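Local atomic coordinates of 2''-aminoglycoside nucleotidyltransferase (Klebsiella pneumoniae, PDB entry 4WQK), a protein that confers resistance to kanamycin, gentamicin, tobramycin and related aminoglycosides by transferring a nucleotide to their 2''-hydroxyl group with the help of magnesium. Residues A[4-9]-A[41-46]; A[24-29]-A[119-124]; A[47-52]-A[87-92]; A[63-68]-A[79-84]. All coordinates share one frame; numbering follows the deposited sequence.

Contact 1: residues A[4-9]-A[41-46]; sequences TTQVTL and RKHDDI. With MG (magnesium ion), chain B.
Gln-6, on the first turn of helix 5-19, reaches across to the loop that leads into strand 46-51 and grips the backbone at His-43. Its CD lies anti to CA (chi2 179°), the chain running out extended toward the loop. NE2 donates to His-43 O at 2.8 Å, with an N-H...O angle of 159°; it comes from above the carbonyl plane, 38° out of it, while the carbonyl oxygen lies close to the plane of the amide. OE1 accepts a hydrogen bond from a water 2.7 Å away that in turn accepts from His-43 N and from Lys-42 NZ. Glutamine suits the place because it can donate and accept at once: NE2 also bonds Glu-84, and OE1 also bonds Trp-30. Ile-46 CD1 lies 4.2 Å from Gln-6 CG and also meets Leu-9 CD2 at 3.9 Å, joining the helix to the start of the strand. Between His-43 and Ile-46, Asp-45 turns away from the helix and binds a magnesium ion through OD1 at 2.0 Å, an ion shared with Asp-47. Buried Gln-6 thus satisfies His-43 O directly and His-43 N through the water, consistent with fixing the loop just before a metal ligand.

Contact 2: residues A[24-29]-A[119-124]; sequences LWIGGG and RPVRCN
Backbone bonds join Ile-26 to the chain on both sides of Cys-123. Ile-26 N donates to Arg-122 O at 2.9 Å, and Asn-124 N returns a bond to Ile-26 O, also 2.9 Å long and with the donor nearly along the C=O axis. Two carbon donors supplement them: Trp-25 CA faces Arg-122 O, and Cys-123 CA lies 3.3 Å from Ile-26 O.

The aromatic contact belongs to Trp-25. Arg-122 CB sits over the face of its five-membered ring, 3.9 Å from the centroid in a CH-pi contact, and because the arginine chain stays extended from CG to NE, CD also lies above the ring, offset toward its rim. Arginine thus offers methylenes to the indole while its polar end is bonded to Glu-110 O through NE; Trp-25 NE1 donates to Pro-109 O. Cys-123 O approaches the ring at its edge, 3.6 Å from CD1.

The two backbone bonds make a single beta bridge, Ile-26 with Cys-123, between the N-terminal domain, whose nucleotidyltransferase-fold sheet includes strand 25-27, and the C-terminal domain; kanamycin binds in the cleft between these domains.

Apolar contacts are looser, Ile-26 CG1 standing 4.3 Å from Val-121 CG2. Among the polar links, one water donates to both Leu-24 O and Arg-122 O, and a second accepts from Leu-24 N and Arg-122 NH1. Asn-124 brings OD1 to 3.5 Å from Gly-27 CA, a close approach that glycine accommodates, and its amide is held by Thr-49 through OD1 and by Ser-107 O through ND2.

Contact 3: residues A[47-52]-A[87-92]; sequences DLTFPG and DCEPAW. With MG (magnesium ion), chain B; GOL (glycerol), chain L.
Phe-50 lies beside Pro-90, both pointing the same way, and Pro-90 CA stands over the centre of the phenyl ring, 3.8 Å from its centroid, in a CH-pi contact. Phe-50 CG sits between the backbone N and the carbonyl carbon (chi1 63°), and with chi2 near -87° the ring lies against the neighbouring strand; CE1 meets Cys-88 CB at 3.8 Å. At the strand end, Gly-52 CA rests on the six-membered ring of Trp-92, 3.6 Å from its centroid, a closeness that suits a residue without a side chain. Five backbone hydrogen bonds, from Leu-48 N to Asp-87 O through Gly-52 N to Ala-91 O, make a regular parallel pair. On the other face Thr-49 CG2 packs against Ala-91 CB, while Thr-49 OG1, also hydrogen-bonded to Asn-124 OD1, shares a water with Glu-89 OE2. The polar edge is Asp-47 beside Asp-87. Asp-47 OD1 and Asp-87 OD2 come within 3.0 Å as ligands of a second magnesium ion, not hydrogen-bonded; Asp-47 OD2 binds the first ion at 2.0 Å. Asp-87 is probably the proton acceptor of the reaction. Strand 46-51 lies between 84-93 and antiparallel 25-27, and helix 55-64 covers the face bearing Phe-50 and Cys-88.

Contact 4: residues A[63-68]-A[79-84]; sequences EMLGGR and AEIGDE
Arg-68 and Glu-80 form an antiparallel hydrogen-bonded pair where the chain, having left helix 55-64 through a Schellman motif, enters the hairpin of strands 68-73 and 76-81. Arg-68 N donates to Glu-80 O and Glu-80 N to Arg-68 O, each at 3.0 Å. The two side chains lie side by side and point the same way, meeting through their CG atoms at 3.9 Å. Their charged ends are near but not in contact, with Arg-68 NH1 4.8 Å from Glu-80 OE1 and the guanidinium and carboxylate planes almost perpendicular, so any attraction is probably long-range.

Next to this pair, Gly-67 brings its CA to 3.1 Å from Glu-80 O and also lies against Ile-81 CG1. The close backbone approach suits a residue with no side chain. Ile-81 then branches in two directions: CG2 touches Leu-65 O, while CD1 meets Leu-65 CD1 at 4.1 Å. These branched apolar residues suit a junction on which helix 5-19 also packs, Ile-13 touching Leu-65 and Leu-9 touching Ile-81.

A helix cap and a turn flank the first shell. Gly-66 has a positive phi (91°), which glycine adopts readily, and its N bonds back to Glu-63 O as the helix ends. On the other segment a type II' beta turn runs from Ile-81 to Glu-84, with Gly-82 at its positive-phi corner and backbone bonds in both directions between Ile-81 and Glu-84. A water links the cap to the turn, donating to Gly-66 O at 2.9 Å and accepting from Gly-82 N at 2.8 Å.

Contact 3 is the hub. Strand 46-51 continues from the loop of contact 1, so Asp-45 and Asp-47 reach one magnesium ion from the two contacts, and Ile-46 O probably accepts from Asp-87 N (2.8 Å). On the other flank of strand 46-51, strand 25-27 of contact 2 pairs with it, Gly-27 N lying 2.8 Å from Asp-47 O; contact 2 thereby ties the metal-bearing sheet to the C-terminal domain. Contact 4 sits at the far side of that sheet, its centre about 16 Å from that of contact 3 and about 19 Å from that of contact 2. It meets contact 1 in apolar packing, Leu-9 CD1 standing 3.9 Å from Ile-81 CG2.

Contact 1: residues A[4-9]-A[41-46]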
loop_
_atom_site.group_PDB
_atom_site.type_symbol
_atom_site.label_atom_id
_atom_site.label_comp_id
_atom_site.label_asym_id
_atom_site.label_seq_id
_atom_site.Cartn_x
_atom_site.Cartn_y
_atom_site.Cartn_z
ATOM N N THR A 4 -3.957 -12.813 15.314
ATOM C CA THR A 4 -2.837 -12.104 14.711
ATOM C C THR A 4 -2.559 -12.682 13.335
ATOM O O THR A 4 -1.444 -12.625 12.842
ATOM C CB THR A 4 -1.582 -12.207 15.578
ATOM O OG1 THR A 4 -1.282 -13.594 15.794
ATOM C CG2 THR A 4 -1.835 -11.541 16.934
ATOM N N THR A 5 -3.589 -13.257 12.735
ATOM C CA THR A 5 -3.469 -13.897 11.437
ATOM C C THR A 5 -2.814 -13.001 10.382
ATOM O O THR A 5 -1.872 -13.438 9.702
ATOM C CB THR A 5 -4.859 -14.374 10.959
ATOM O OG1 THR A 5 -5.347 -15.321 11.898
ATOM C CG2 THR A 5 -4.802 -15.049 9.580
ATOM N N GLN A 6 -3.251 -11.748 10.219
ATOM C CA GLN A 6 -2.690 -10.913 9.162
ATOM C C GLN A 6 -1.243 -10.539 9.455
ATOM O O GLN A 6 -0.429 -10.509 8.540
ATOM C CB GLN A 6 -3.504 -9.622 8.933
ATOM C CG GLN A 6 -4.779 -9.875 8.195
ATOM C CD GLN A 6 -5.577 -8.606 8.005
ATOM O OE1 GLN A 6 -5.209 -7.541 8.513
ATOM N NE2 GLN A 6 -6.699 -8.723 7.300
ATOM N N VAL A 7 -0.924 -10.258 10.719
ATOM C CA VAL A 7 0.463 -9.913 11.078
ATOM C C VAL A 7 1.373 -11.097 10.765
ATOM O O VAL A 7 2.418 -10.928 10.110
ATOM C CB VAL A 7 0.606 -9.520 12.563
ATOM C CG1 VAL A 7 2.088 -9.470 12.977
ATOM C CG2 VAL A 7 -0.022 -8.138 12.800
ATOM N N THR A 8 0.949 -12.295 11.145
ATOM C CA THR A 8 1.765 -13.484 10.910
ATOM C C THR A 8 1.940 -13.679 9.403
ATOM O O THR A 8 3.051 -13.969 8.920
ATOM C CB THR A 8 1.130 -14.721 11.538
ATOM O OG1 THR A 8 1.084 -14.552 12.962
ATOM C CG2 THR A 8 1.957 -15.946 11.219
ATOM N N LEU A 9 0.875 -13.442 8.616
ATOM C CA LEU A 9 0.962 -13.584 7.171
ATOM C C LEU A 9 1.867 -12.546 6.523
ATOM O O LEU A 9 2.673 -12.875 5.636
ATOM C CB LEU A 9 -0.449 -13.531 6.555
ATOM C CG LEU A 9 -0.437 -13.659 5.028
ATOM C CD1 LEU A 9 0.113 -15.017 4.583
ATOM C CD2 LEU A 9 -1.890 -13.513 4.558
ATOM N N ARG A 41 -6.861 -0.413 13.768
ATOM C CA ARG A 41 -8.173 -0.955 13.427
ATOM C C ARG A 41 -8.005 -2.301 12.740
ATOM O O ARG A 41 -6.895 -2.737 12.475
ATOM C CB ARG A 41 -8.978 0.008 12.532
ATOM C CG ARG A 41 -8.464 0.200 11.104
ATOM C CD ARG A 41 -9.503 0.964 10.295
ATOM N NE ARG A 41 -9.066 1.371 8.960
ATOM C CZ ARG A 41 -9.304 0.674 7.852
ATOM N NH1 ARG A 41 -9.941 -0.486 7.922
ATOM N NH2 ARG A 41 -8.886 1.122 6.674
ATOM N N LYS A 42 -9.123 -2.979 12.526
ATOM C CA LYS A 42 -9.137 -4.222 11.773
ATOM C C LYS A 42 -9.113 -3.865 10.288
ATOM O O LYS A 42 -9.834 -2.976 9.836
ATOM C CB LYS A 42 -10.376 -5.063 12.129
ATOM C CG LYS A 42 -10.412 -6.434 11.469
ATOM C CD LYS A 42 -9.315 -7.344 12.010
ATOM C CE LYS A 42 -8.995 -8.493 11.036
ATOM N NZ LYS A 42 -7.704 -9.168 11.377
ATOM N N HIS A 43 -8.284 -4.571 9.535
ATOM C CA HIS A 43 -8.099 -4.322 8.091
ATOM C C HIS A 43 -8.741 -5.416 7.255
ATOM O O HIS A 43 -8.575 -6.602 7.554
ATOM C CB HIS A 43 -6.611 -4.224 7.773
ATOM C CG HIS A 43 -5.927 -3.116 8.493
ATOM N ND1 HIS A 43 -6.114 -1.792 8.149
ATOM C CD2 HIS A 43 -5.105 -3.121 9.568
ATOM C CE1 HIS A 43 -5.430 -1.032 8.985
ATOM N NE2 HIS A 43 -4.794 -1.810 9.839
ATOM N N ASP A 44 -9.471 -5.025 6.206
ATOM C CA ASP A 44 -10.178 -5.980 5.361
ATOM C C ASP A 44 -9.204 -6.853 4.571
ATOM O O ASP A 44 -9.525 -7.993 4.221
ATOM C CB ASP A 44 -11.105 -5.260 4.363
ATOM C CG ASP A 44 -12.356 -4.680 5.007
ATOM O OD1 ASP A 44 -12.682 -4.997 6.180
ATOM O OD2 ASP A 44 -13.032 -3.904 4.294
ATOM N N ASP A 45 -8.041 -6.294 4.267
ATOM C CA ASP A 45 -7.047 -7.017 3.486
ATOM C C ASP A 45 -5.661 -6.422 3.685
ATOM O O ASP A 45 -5.501 -5.487 4.467
ATOM C CB ASP A 45 -7.429 -7.025 2.002
ATOM C CG ASP A 45 -7.456 -5.646 1.384
ATOM O OD1 ASP A 45 -6.862 -4.697 1.925
ATOM O OD2 ASP A 45 -8.108 -5.504 0.336
ATOM N N ILE A 46 -4.662 -6.994 3.011
ATOM C CA ILE A 46 -3.306 -6.499 3.064
ATOM C C ILE A 46 -2.972 -5.947 1.675
ATOM O O ILE A 46 -3.045 -6.682 0.708
ATOM C CB ILE A 46 -2.299 -7.599 3.408
ATOM C CG1 ILE A 46 -2.611 -8.187 4.792
ATOM C CG2 ILE A 46 -0.879 -7.077 3.432
ATOM C CD1 ILE A 46 -2.107 -9.594 4.927
HETATM MG MG MG B . -6.773 -2.724 1.753
HETATM O O HOH W 1 -6.590 -6.620 10.679
HETATM O O HOH W 2 -5.925 -2.842 3.903
HETATM O O HOH W 3 -6.513 -0.390 2.361
HETATM O O HOH W 4 -7.135 -1.375 0.588
HETATM O O HOH W 5 -8.690 -2.607 2.285
#

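Contact 2: residues A[24-29]-A[119-124]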
loop_
_atom_site.group_PDB
_atom_site.type_symbol
_atom_site.label_atom_id
_atom_site.label_comp_id
_atom_site.label_asym_id
_atom_site.label_seq_id
_atom_site.Cartn_x
_atom_site.Cartn_y
_atom_site.Cartn_z
ATOM N N LEU A 24 9.228 -5.328 -1.265
ATOM C CA LEU A 24 7.780 -5.179 -1.334
ATOM C C LEU A 24 7.420 -4.078 -0.359
ATOM O O LEU A 24 8.007 -4.008 0.731
ATOM C CB LEU A 24 7.036 -6.460 -0.942
ATOM C CG LEU A 24 7.262 -7.704 -1.819
ATOM C CD1 LEU A 24 6.583 -8.887 -1.116
ATOM C CD2 LEU A 24 6.677 -7.482 -3.220
ATOM N N TRP A 25 6.452 -3.254 -0.746
ATOM C CA TRP A 25 6.001 -2.158 0.124
ATOM C C TRP A 25 4.599 -2.442 0.621
ATOM O O TRP A 25 3.701 -2.732 -0.175
ATOM C CB TRP A 25 6.012 -0.823 -0.624
ATOM C CG TRP A 25 7.413 -0.335 -0.906
ATOM C CD1 TRP A 25 8.102 0.606 -0.199
ATOM C CD2 TRP A 25 8.275 -0.763 -1.982
ATOM N NE1 TRP A 25 9.376 0.760 -0.734
ATOM C CE2 TRP A 25 9.507 -0.077 -1.812
ATOM C CE3 TRP A 25 8.123 -1.663 -3.045
ATOM C CZ2 TRP A 25 10.583 -0.236 -2.698
ATOM C CZ3 TRP A 25 9.216 -1.840 -3.911
ATOM C CH2 TRP A 25 10.411 -1.130 -3.716
ATOM N N ILE A 26 4.420 -2.373 1.928
ATOM C CA ILE A 26 3.043 -2.369 2.451
ATOM C C ILE A 26 2.370 -1.095 2.040
ATOM O O ILE A 26 2.950 -0.006 2.136
ATOM C CB ILE A 26 3.053 -2.504 3.990
ATOM C CG1 ILE A 26 3.926 -3.692 4.427
ATOM C CG2 ILE A 26 1.619 -2.547 4.578
ATOM C CD1 ILE A 26 3.419 -4.957 3.926
ATOM N N GLY A 27 1.098 -1.219 1.604
ATOM C CA GLY A 27 0.288 -0.091 1.160
ATOM C C GLY A 27 -0.971 0.087 1.991
ATOM O O GLY A 27 -1.201 -0.681 2.931
ATOM N N GLY A 28 -1.758 1.105 1.671
ATOM C CA GLY A 28 -3.084 1.217 2.232
ATOM C C GLY A 28 -3.101 1.279 3.757
ATOM O O GLY A 28 -2.213 1.847 4.380
ATOM N N GLY A 29 -4.143 0.707 4.352
ATOM C CA GLY A 29 -4.396 0.865 5.764
ATOM C C GLY A 29 -3.280 0.255 6.592
ATOM O O GLY A 29 -2.897 0.785 7.634
ATOM N N ARG A 119 8.980 -5.749 13.546
ATOM C CA ARG A 119 9.703 -6.007 12.297
ATOM C C ARG A 119 9.724 -4.734 11.479
ATOM O O ARG A 119 8.655 -4.219 11.108
ATOM C CB ARG A 119 8.993 -7.077 11.455
ATOM C CG ARG A 119 9.831 -7.508 10.238
ATOM C CD ARG A 119 8.954 -8.163 9.216
ATOM N NE ARG A 119 9.692 -9.024 8.283
ATOM C CZ ARG A 119 10.457 -8.612 7.285
ATOM N NH1 ARG A 119 10.649 -7.313 7.039
ATOM N NH2 ARG A 119 11.045 -9.526 6.516
ATOM N N PRO A 120 10.908 -4.242 11.125
ATOM C CA PRO A 120 10.923 -3.126 10.159
ATOM C C PRO A 120 10.391 -3.560 8.807
ATOM O O PRO A 120 10.652 -4.694 8.333
ATOM C CB PRO A 120 12.405 -2.741 10.072
ATOM C CG PRO A 120 12.997 -3.289 11.373
ATOM C CD PRO A 120 12.261 -4.631 11.534
ATOM N N VAL A 121 9.624 -2.672 8.164
ATOM C CA VAL A 121 9.010 -2.971 6.882
ATOM C C VAL A 121 9.067 -1.773 5.979
ATOM O O VAL A 121 8.904 -0.625 6.428
ATOM C CB VAL A 121 7.523 -3.425 6.974
ATOM C CG1 VAL A 121 7.375 -4.676 7.846
ATOM C CG2 VAL A 121 6.588 -2.286 7.538
ATOM N N ARG A 122 9.304 -2.035 4.708
ATOM C CA ARG A 122 9.075 -1.015 3.684
ATOM C C ARG A 122 7.578 -0.725 3.569
ATOM O O ARG A 122 6.753 -1.624 3.541
ATOM C CB ARG A 122 9.649 -1.463 2.346
ATOM C CG ARG A 122 11.194 -1.550 2.301
ATOM C CD ARG A 122 11.672 -1.749 0.880
ATOM N NE ARG A 122 13.142 -1.714 0.748
ATOM C CZ ARG A 122 13.903 -2.801 0.663
ATOM N NH1 ARG A 122 13.370 -4.022 0.677
ATOM N NH2 ARG A 122 15.225 -2.658 0.504
ATOM N N CYS A 123 7.277 0.553 3.363
ATOM C CA CYS A 123 5.899 0.935 3.137
ATOM C C CYS A 123 5.840 2.147 2.252
ATOM O O CYS A 123 6.756 2.948 2.196
ATOM C CB CYS A 123 5.190 1.165 4.467
ATOM S SG CYS A 123 6.164 2.058 5.719
ATOM N N ASN A 124 4.718 2.244 1.525
ATOM C CA ASN A 124 4.567 3.377 0.633
ATOM C C ASN A 124 4.581 4.677 1.450
ATOM O O ASN A 124 4.224 4.691 2.641
ATOM C CB ASN A 124 3.269 3.245 -0.166
ATOM C CG ASN A 124 3.350 2.125 -1.161
ATOM O OD1 ASN A 124 2.545 1.197 -1.151
ATOM N ND2 ASN A 124 4.360 2.187 -2.028
HETATM O O HOH W 6 10.880 -5.146 1.246
HETATM O O HOH W 7 7.163 -4.365 3.318
#

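Contact 3: residues A[47-52]-A[87-92]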
loop_
_atom_site.group_PDB
_atom_site.type_symbol
_atom_site.label_atom_id
_atom_site.label_comp_id
_atom_site.label_asym_id
_atom_site.label_seq_id
_atom_site.Cartn_x
_atom_site.Cartn_y
_atom_site.Cartn_z
ATOM N N ASP A 47 -2.603 -4.676 1.598
ATOM C CA ASP A 47 -2.214 -4.074 0.314
ATOM C C ASP A 47 -0.710 -4.123 0.148
ATOM O O ASP A 47 0.045 -3.759 1.063
ATOM C CB ASP A 47 -2.711 -2.643 0.219
ATOM C CG ASP A 47 -4.243 -2.576 0.301
ATOM O OD1 ASP A 47 -4.928 -2.706 -0.721
ATOM O OD2 ASP A 47 -4.793 -2.439 1.400
ATOM N N LEU A 48 -0.273 -4.562 -1.034
ATOM C CA LEU A 48 1.159 -4.639 -1.320
ATOM C C LEU A 48 1.458 -3.955 -2.618
ATOM O O LEU A 48 0.695 -4.061 -3.584
ATOM C CB LEU A 48 1.639 -6.097 -1.465
ATOM C CG LEU A 48 1.440 -6.996 -0.247
ATOM C CD1 LEU A 48 1.724 -8.460 -0.587
ATOM C CD2 LEU A 48 2.370 -6.535 0.904
ATOM N N THR A 49 2.611 -3.290 -2.647
ATOM C CA THR A 49 3.139 -2.719 -3.875
ATOM C C THR A 49 4.406 -3.520 -4.227
ATOM O O THR A 49 5.276 -3.716 -3.384
ATOM C CB THR A 49 3.458 -1.238 -3.693
ATOM O OG1 THR A 49 2.256 -0.525 -3.354
ATOM C CG2 THR A 49 4.002 -0.667 -4.996
ATOM N N PHE A 50 4.502 -3.971 -5.477
ATOM C CA PHE A 50 5.588 -4.897 -5.860
ATOM C C PHE A 50 6.269 -4.418 -7.156
ATOM O O PHE A 50 5.629 -3.773 -7.984
ATOM C CB PHE A 50 5.048 -6.327 -6.077
ATOM C CG PHE A 50 4.052 -6.439 -7.210
ATOM C CD1 PHE A 50 2.659 -6.207 -7.019
ATOM C CD2 PHE A 50 4.476 -6.756 -8.506
ATOM C CE1 PHE A 50 1.739 -6.283 -8.054
ATOM C CE2 PHE A 50 3.552 -6.834 -9.535
ATOM C CZ PHE A 50 2.185 -6.611 -9.327
ATOM N N PRO A 51 7.545 -4.794 -7.351
ATOM C CA PRO A 51 8.199 -4.468 -8.629
ATOM C C PRO A 51 7.496 -5.136 -9.805
ATOM O O PRO A 51 7.416 -6.370 -9.888
ATOM C CB PRO A 51 9.621 -5.021 -8.436
ATOM C CG PRO A 51 9.818 -4.980 -6.963
ATOM C CD PRO A 51 8.479 -5.386 -6.371
ATOM N N GLY A 52 7.001 -4.328 -10.724
ATOM C CA GLY A 52 6.137 -4.849 -11.777
ATOM C C GLY A 52 6.787 -5.920 -12.617
ATOM O O GLY A 52 6.130 -6.865 -13.103
ATOM N N ASP A 87 -4.105 -7.386 -1.814
ATOM C CA ASP A 87 -4.480 -6.449 -2.900
ATOM C C ASP A 87 -3.177 -5.872 -3.434
ATOM O O ASP A 87 -2.555 -5.048 -2.769
ATOM C CB ASP A 87 -5.404 -5.371 -2.330
ATOM C CG ASP A 87 -5.859 -4.347 -3.360
ATOM O OD1 ASP A 87 -5.388 -4.360 -4.502
ATOM O OD2 ASP A 87 -6.708 -3.499 -2.981
ATOM N N CYS A 88 -2.751 -6.344 -4.604
ATOM C CA CYS A 88 -1.393 -6.147 -5.048
ATOM C C CYS A 88 -1.305 -5.213 -6.260
ATOM O O CYS A 88 -2.022 -5.432 -7.234
ATOM C CB CYS A 88 -0.789 -7.500 -5.423
ATOM S SG CYS A 88 -0.695 -8.643 -4.049
ATOM N N GLU A 89 -0.463 -4.180 -6.194
ATOM C CA GLU A 89 -0.296 -3.311 -7.352
ATOM C C GLU A 89 1.179 -3.113 -7.711
ATOM O O GLU A 89 2.049 -3.056 -6.827
ATOM C CB GLU A 89 -0.972 -1.957 -7.117
ATOM C CG GLU A 89 -0.420 -1.118 -6.005
ATOM C CD GLU A 89 -1.031 0.299 -6.007
ATOM O OE1 GLU A 89 -1.308 0.826 -7.092
ATOM O OE2 GLU A 89 -1.248 0.873 -4.934
ATOM N N PRO A 90 1.458 -3.010 -9.011
ATOM C CA PRO A 90 2.858 -2.871 -9.446
ATOM C C PRO A 90 3.381 -1.449 -9.286
ATOM O O PRO A 90 2.630 -0.450 -9.361
ATOM C CB PRO A 90 2.809 -3.233 -10.931
ATOM C CG PRO A 90 1.405 -2.824 -11.354
ATOM C CD PRO A 90 0.537 -3.203 -10.144
ATOM N N ALA A 91 4.696 -1.377 -9.080
ATOM C CA ALA A 91 5.446 -0.132 -9.229
ATOM C C ALA A 91 6.561 -0.429 -10.224
ATOM O O ALA A 91 7.013 -1.566 -10.343
ATOM C CB ALA A 91 5.998 0.341 -7.914
ATOM N N TRP A 92 6.984 0.613 -10.935
ATOM C CA TRP A 92 7.914 0.440 -12.072
ATOM C C TRP A 92 9.174 1.262 -11.863
ATOM O O TRP A 92 9.124 2.379 -11.335
ATOM C CB TRP A 92 7.217 0.823 -13.385
ATOM C CG TRP A 92 5.965 -0.012 -13.594
ATOM C CD1 TRP A 92 4.680 0.350 -13.290
ATOM C CD2 TRP A 92 5.913 -1.338 -14.120
ATOM N NE1 TRP A 92 3.833 -0.702 -13.570
ATOM C CE2 TRP A 92 4.558 -1.738 -14.093
ATOM C CE3 TRP A 92 6.881 -2.237 -14.584
ATOM C CZ2 TRP A 92 4.146 -3.009 -14.540
ATOM C CZ3 TRP A 92 6.484 -3.482 -15.029
ATOM C CH2 TRP A 92 5.118 -3.854 -15.012
HETATM MG MG MG B . -6.773 -2.724 1.753
HETATM C C1 GOL L . -6.700 0.707 -4.648
HETATM O O1 GOL L . -6.827 0.710 -6.050
HETATM C C2 GOL L . -5.319 0.140 -4.346
HETATM O O2 GOL L . -4.296 1.121 -4.469
HETATM C C3 GOL L . -5.329 -0.473 -2.959
HETATM O O3 GOL L . -4.481 -1.598 -3.000
HETATM O O HOH W 8 -0.545 -0.935 -2.612
HETATM O O HOH W 3 -6.513 -0.390 2.361
HETATM O O HOH W 4 -7.135 -1.375 0.588
HETATM O O HOH W 5 -8.690 -2.607 2.285
HETATM O O HOH W 2 -5.925 -2.842 3.903
#

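Contact 4: residues A[63-68]-A[79-84]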
loop_
_atom_site.group_PDB
_atom_site.type_symbol
_atom_site.label_atom_id
_atom_site.label_comp_id
_atom_site.label_asym_id
_atom_site.label_seq_id
_atom_site.Cartn_x
_atom_site.Cartn_y
_atom_site.Cartn_z
ATOM N N GLU A 63 1.982 -18.727 -4.024
ATOM C CA GLU A 63 1.758 -20.159 -4.229
ATOM C C GLU A 63 2.468 -20.996 -3.170
ATOM O O GLU A 63 1.939 -22.017 -2.733
ATOM C CB GLU A 63 2.209 -20.564 -5.632
ATOM C CG GLU A 63 1.326 -19.937 -6.717
ATOM C CD GLU A 63 1.917 -20.033 -8.114
ATOM O OE1 GLU A 63 2.660 -21.004 -8.389
ATOM O OE2 GLU A 63 1.632 -19.131 -8.941
ATOM N N MET A 64 3.678 -20.590 -2.787
ATOM C CA MET A 64 4.457 -21.347 -1.825
ATOM C C MET A 64 3.747 -21.345 -0.470
ATOM O O MET A 64 3.816 -22.319 0.283
ATOM C CB MET A 64 5.863 -20.742 -1.725
ATOM C CG MET A 64 6.843 -21.571 -0.965
ATOM S SD MET A 64 7.711 -20.595 0.227
ATOM C CE MET A 64 6.361 -20.556 1.362
ATOM N N LEU A 65 3.050 -20.262 -0.182
ATOM C CA LEU A 65 2.291 -20.099 1.068
ATOM C C LEU A 65 0.892 -20.723 0.991
ATOM O O LEU A 65 0.087 -20.614 1.934
ATOM C CB LEU A 65 2.202 -18.610 1.391
ATOM C CG LEU A 65 3.497 -17.976 1.865
ATOM C CD1 LEU A 65 3.273 -16.504 2.110
ATOM C CD2 LEU A 65 4.004 -18.643 3.141
ATOM N N GLY A 66 0.594 -21.367 -0.128
ATOM C CA GLY A 66 -0.637 -22.140 -0.282
ATOM C C GLY A 66 -1.807 -21.350 -0.841
ATOM O O GLY A 66 -2.944 -21.823 -0.835
ATOM N N GLY A 67 -1.525 -20.166 -1.368
ATOM C CA GLY A 67 -2.568 -19.333 -1.936
ATOM C C GLY A 67 -2.608 -19.335 -3.453
ATOM O O GLY A 67 -1.940 -20.132 -4.137
ATOM N N ARG A 68 -3.386 -18.408 -3.993
ATOM C CA ARG A 68 -3.600 -18.355 -5.428
ATOM C C ARG A 68 -3.952 -16.942 -5.841
ATOM O O ARG A 68 -4.421 -16.147 -5.024
ATOM C CB ARG A 68 -4.705 -19.327 -5.836
ATOM C CG ARG A 68 -6.035 -19.016 -5.200
ATOM C CD ARG A 68 -7.121 -20.006 -5.639
ATOM N NE ARG A 68 -7.394 -19.926 -7.073
ATOM C CZ ARG A 68 -8.204 -19.024 -7.631
ATOM N NH1 ARG A 68 -8.792 -18.097 -6.874
ATOM N NH2 ARG A 68 -8.403 -19.025 -8.945
ATOM N N ALA A 79 -4.964 -11.622 -4.555
ATOM C CA ALA A 79 -4.621 -12.998 -4.214
ATOM C C ALA A 79 -5.255 -13.367 -2.887
ATOM O O ALA A 79 -5.577 -12.493 -2.065
ATOM C CB ALA A 79 -3.126 -13.157 -4.122
ATOM N N GLU A 80 -5.501 -14.658 -2.689
ATOM C CA GLU A 80 -5.967 -15.113 -1.387
ATOM C C GLU A 80 -5.010 -16.153 -0.842
ATOM O O GLU A 80 -4.503 -16.992 -1.573
ATOM C CB GLU A 80 -7.399 -15.682 -1.442
ATOM C CG GLU A 80 -7.593 -16.871 -2.337
ATOM C CD GLU A 80 -9.003 -17.437 -2.232
ATOM O OE1 GLU A 80 -9.982 -16.690 -2.481
ATOM O OE2 GLU A 80 -9.126 -18.635 -1.880
ATOM N N ILE A 81 -4.743 -16.064 0.450
ATOM C CA ILE A 81 -3.974 -17.088 1.157
ATOM C C ILE A 81 -4.812 -17.421 2.382
ATOM O O ILE A 81 -5.001 -16.576 3.252
ATOM C CB ILE A 81 -2.581 -16.572 1.551
ATOM C CG1 ILE A 81 -1.794 -16.089 0.320
ATOM C CG2 ILE A 81 -1.803 -17.647 2.358
ATOM C CD1 ILE A 81 -0.454 -15.440 0.698
ATOM N N GLY A 82 -5.356 -18.630 2.419
ATOM C CA GLY A 82 -6.297 -19.000 3.458
ATOM C C GLY A 82 -7.512 -18.089 3.396
ATOM O O GLY A 82 -8.094 -17.900 2.321
ATOM N N ASP A 83 -7.849 -17.472 4.522
ATOM C CA ASP A 83 -9.013 -16.593 4.605
ATOM C C ASP A 83 -8.637 -15.142 4.337
ATOM O O ASP A 83 -9.485 -14.255 4.441
ATOM C CB ASP A 83 -9.672 -16.691 5.986
ATOM C CG ASP A 83 -10.323 -18.031 6.231
ATOM O OD1 ASP A 83 -10.898 -18.599 5.273
ATOM O OD2 ASP A 83 -10.277 -18.505 7.391
ATOM N N GLU A 84 -7.374 -14.888 3.995
ATOM C CA GLU A 84 -6.910 -13.512 3.829
ATOM C C GLU A 84 -6.697 -13.095 2.378
ATOM O O GLU A 84 -6.326 -13.889 1.533
ATOM C CB GLU A 84 -5.606 -13.270 4.628
ATOM C CG GLU A 84 -5.709 -13.561 6.128
ATOM C CD GLU A 84 -6.726 -12.690 6.844
ATOM O OE1 GLU A 84 -7.050 -11.582 6.357
ATOM O OE2 GLU A 84 -7.225 -13.122 7.903
HETATM O O HOH W 9 -5.187 -20.652 0.494
#